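Local coordinates for protein exosome complex component Rrp42 (Pyrococcus abyssi, PDB 2PO1) that probably serves as a non-catalytic subunit of the RNA-degrading archaeal exosome, helping to structure the active site of its partner Rrp41, at residues T85-V90 and I107-V112. Residues are numbered along the deposited sequence; the frame is centred on the assembly and turned at random.
Sequences TNVELV and IELARV. With nucleotides of chain A.
Leu-109 opens the helix side of this contact, meeting two residues of segment 85-90 with different atoms. Its CB lies 4.1 Å from CG2 of Val-87, and its CD1 reaches CD1 of Leu-89 at 3.9 Å, the two leucine side chains crossing at about a right angle. Leu-152, Met-153 and Ile-156 of helix 152-166 also touch Leu-109, extending the apolar core beyond the strand.

Ala-110 makes the closest backbone approach, its CA 5.4 Å from that of Val-87. Its only side-chain atom, CB, sits 3.8 Å from Val-87 CG2 and 3.7 Å from the carbonyl O of Thr-85. The backbone takes part too: Val-87 CG2, anti to the carbonyl carbon, packs over N and CA of Ala-110, whereas Thr-85 turns its CG2 to Ala-110 O at 3.5 Å while its OG1 is hydrogen-bonded to Asp-114 of the same helix. Helix and strand axes approach to 7.0 Å at 148°, with no hydrogen bond between the two segments.

Arg-111 directs its CB away from the strand; a bend at chi3 (42°) turns NE out of the extended line, and the guanidinium beyond it meets RNA phosphates of chain A. NH1 bonds A9 OP2 at 3.0 Å and, weakly, A8 OP1; NH2 adds weak bonds to OP1 and OP2 of A9, OP2 lying in plane at the guanidinium edge. An alanine here would probably leave the A8 and A9 phosphates without this positive mate, and an acidic side chain of another protein without its salt bridge from NE.

On the strand, Glu-88 OE2 accepts a hydrogen bond from N6 of A4 of chain A. The chemistry is thus divided: an apolar, buried helix-on-sheet interface in the RNase PH-type domain, with polar groups on both elements turned from it to RNA, so that this subunit contacts RNA from both the strand and the helix.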
# COMPACT_ATOMS: atom_id res chain seq x y z
N THR C 85 8.23 -0.92 -18.56
CA THR C 85 8.57 -2.31 -18.42
C THR C 85 8.29 -2.74 -17.03
O THR C 85 8.68 -2.06 -16.05
CB THR C 85 10.07 -2.47 -18.75
OG1 THR C 85 10.30 -1.84 -20.01
CG2 THR C 85 10.49 -3.91 -18.84
N ASN C 86 7.50 -3.81 -16.93
CA ASN C 86 7.19 -4.40 -15.65
C ASN C 86 7.45 -5.84 -15.70
O ASN C 86 7.10 -6.52 -16.69
CB ASN C 86 5.73 -4.17 -15.21
CG ASN C 86 5.48 -4.61 -13.79
OD1 ASN C 86 4.71 -5.57 -13.53
ND2 ASN C 86 6.07 -3.89 -12.85
N VAL C 87 8.08 -6.37 -14.63
CA VAL C 87 8.32 -7.82 -14.53
C VAL C 87 7.54 -8.28 -13.32
O VAL C 87 7.71 -7.75 -12.22
CB VAL C 87 9.78 -8.05 -14.28
CG1 VAL C 87 10.02 -9.49 -13.83
CG2 VAL C 87 10.58 -7.71 -15.56
N GLU C 88 6.66 -9.24 -13.54
CA GLU C 88 6.00 -9.99 -12.54
C GLU C 88 6.69 -11.34 -12.36
O GLU C 88 6.79 -12.19 -13.28
CB GLU C 88 4.55 -10.19 -12.92
CG GLU C 88 3.77 -8.88 -13.05
CD GLU C 88 3.61 -8.18 -11.71
OE1 GLU C 88 4.03 -7.02 -11.55
OE2 GLU C 88 3.12 -8.83 -10.79
N LEU C 89 7.24 -11.49 -11.17
CA LEU C 89 7.86 -12.75 -10.71
C LEU C 89 6.70 -13.46 -10.04
O LEU C 89 6.53 -13.38 -8.84
CB LEU C 89 8.96 -12.41 -9.71
CG LEU C 89 10.37 -12.35 -10.31
CD1 LEU C 89 10.55 -12.19 -11.82
CD2 LEU C 89 11.38 -11.51 -9.54
N VAL C 90 5.89 -14.17 -10.85
CA VAL C 90 4.64 -14.65 -10.33
C VAL C 90 4.97 -15.85 -9.46
O VAL C 90 5.94 -16.58 -9.75
CB VAL C 90 3.55 -14.89 -11.45
CG1 VAL C 90 3.57 -13.71 -12.52
CG2 VAL C 90 3.77 -16.14 -12.17
N ILE C 107 12.28 -5.61 -9.93
CA ILE C 107 12.54 -4.26 -10.25
C ILE C 107 13.86 -4.14 -10.99
O ILE C 107 13.93 -3.42 -11.98
CB ILE C 107 12.54 -3.39 -9.00
CG1 ILE C 107 11.09 -3.24 -8.55
CG2 ILE C 107 13.12 -2.07 -9.34
CD1 ILE C 107 10.90 -2.80 -7.12
N GLU C 108 14.89 -4.86 -10.57
CA GLU C 108 16.16 -4.76 -11.27
C GLU C 108 16.06 -5.39 -12.66
O GLU C 108 16.60 -4.86 -13.62
CB GLU C 108 17.28 -5.43 -10.46
CG GLU C 108 18.57 -5.69 -11.28
CD GLU C 108 19.58 -6.43 -10.44
OE1 GLU C 108 20.63 -5.86 -10.14
OE2 GLU C 108 19.27 -7.54 -9.97
N LEU C 109 15.37 -6.52 -12.77
CA LEU C 109 15.15 -7.17 -14.08
C LEU C 109 14.44 -6.22 -14.99
O LEU C 109 14.87 -6.01 -16.07
CB LEU C 109 14.26 -8.41 -13.89
CG LEU C 109 15.02 -9.60 -13.26
CD1 LEU C 109 14.04 -10.68 -12.81
CD2 LEU C 109 16.04 -10.19 -14.24
N ALA C 110 13.34 -5.62 -14.53
CA ALA C 110 12.60 -4.66 -15.39
C ALA C 110 13.46 -3.51 -15.87
O ALA C 110 13.31 -3.02 -16.97
CB ALA C 110 11.42 -4.09 -14.62
N ARG C 111 14.23 -2.96 -14.95
CA ARG C 111 14.94 -1.75 -15.26
C ARG C 111 16.09 -2.03 -16.17
O ARG C 111 16.34 -1.29 -17.07
CB ARG C 111 15.33 -1.08 -13.93
CG ARG C 111 14.13 -0.58 -13.26
CD ARG C 111 14.45 0.12 -11.96
NE ARG C 111 15.64 1.00 -12.07
CZ ARG C 111 15.58 2.28 -12.40
NH1 ARG C 111 14.39 2.89 -12.67
NH2 ARG C 111 16.69 2.98 -12.42
N VAL C 112 16.79 -3.13 -15.97
CA VAL C 112 17.95 -3.42 -16.79
C VAL C 112 17.48 -3.74 -18.20
O VAL C 112 18.14 -3.40 -19.15
CB VAL C 112 18.68 -4.63 -16.25
CG1 VAL C 112 19.69 -5.15 -17.24
CG2 VAL C 112 19.28 -4.33 -14.90
P A A 8 11.36 3.46 -13.70
OP1 A A 8 11.80 2.06 -13.41
OP2 A A 8 11.00 4.32 -12.53
O5' A A 8 12.37 4.28 -14.67
C5' A A 8 12.89 3.76 -15.93
C4' A A 8 13.62 4.80 -16.77
O4' A A 8 12.66 5.74 -17.30
C3' A A 8 14.62 5.75 -16.11
O3' A A 8 15.88 5.17 -15.81
C2' A A 8 14.74 6.83 -17.18
O2' A A 8 15.39 6.41 -18.38
C1' A A 8 13.24 7.02 -17.40
N9 A A 8 12.55 7.88 -16.43
C8 A A 8 11.74 7.50 -15.38
N7 A A 8 11.23 8.50 -14.69
C5 A A 8 11.76 9.60 -15.34
C6 A A 8 11.60 10.98 -15.11
N6 A A 8 10.83 11.43 -14.11
N1 A A 8 12.26 11.85 -15.93
C2 A A 8 13.02 11.37 -16.93
N3 A A 8 13.23 10.09 -17.26
C4 A A 8 12.57 9.26 -16.42
P A A 9 16.59 5.52 -14.43
OP1 A A 9 17.79 4.65 -14.44
OP2 A A 9 15.58 5.53 -13.31
O5' A A 9 17.06 7.03 -14.61
C5' A A 9 18.08 7.35 -15.58
C4' A A 9 18.36 8.82 -15.48
O4' A A 9 17.12 9.50 -15.75
C3' A A 9 18.73 9.30 -14.08
O3' A A 9 20.11 9.13 -13.84
C2' A A 9 18.34 10.76 -14.13
O2' A A 9 19.29 11.57 -14.81
C1' A A 9 17.04 10.64 -14.91
N9 A A 9 15.86 10.57 -14.06
C8 A A 9 15.23 9.44 -13.57
N7 A A 9 14.18 9.73 -12.82
C5 A A 9 14.12 11.12 -12.83
C6 A A 9 13.24 12.05 -12.24
N6 A A 9 12.21 11.70 -11.47
N1 A A 9 13.47 13.37 -12.45
C2 A A 9 14.51 13.74 -13.21
N3 A A 9 15.41 12.95 -13.82
C4 A A 9 15.15 11.65 -13.59
P A A 4 -1.30 -6.55 -1.44
OP1 A A 4 -2.05 -7.26 -0.37
OP2 A A 4 0.04 -5.98 -1.15
O5' A A 4 -2.25 -5.33 -1.92
C5' A A 4 -2.23 -4.76 -3.24
C4' A A 4 -1.20 -3.64 -3.41
O4' A A 4 0.17 -4.16 -3.39
C3' A A 4 -1.37 -2.82 -4.69
O3' A A 4 -1.75 -1.47 -4.38
C2' A A 4 0.01 -2.89 -5.38
O2' A A 4 0.70 -1.65 -5.26
C1' A A 4 0.76 -4.05 -4.69
N9 A A 4 0.70 -5.37 -5.39
C8 A A 4 0.01 -6.56 -4.96
N7 A A 4 0.09 -7.61 -5.76
C5 A A 4 0.92 -7.07 -6.80
C6 A A 4 1.41 -7.67 -7.99
N6 A A 4 1.10 -8.97 -8.27
N1 A A 4 2.23 -6.86 -8.82
C2 A A 4 2.51 -5.55 -8.52
N3 A A 4 2.10 -4.88 -7.44
C4 A A 4 1.30 -5.70 -6.61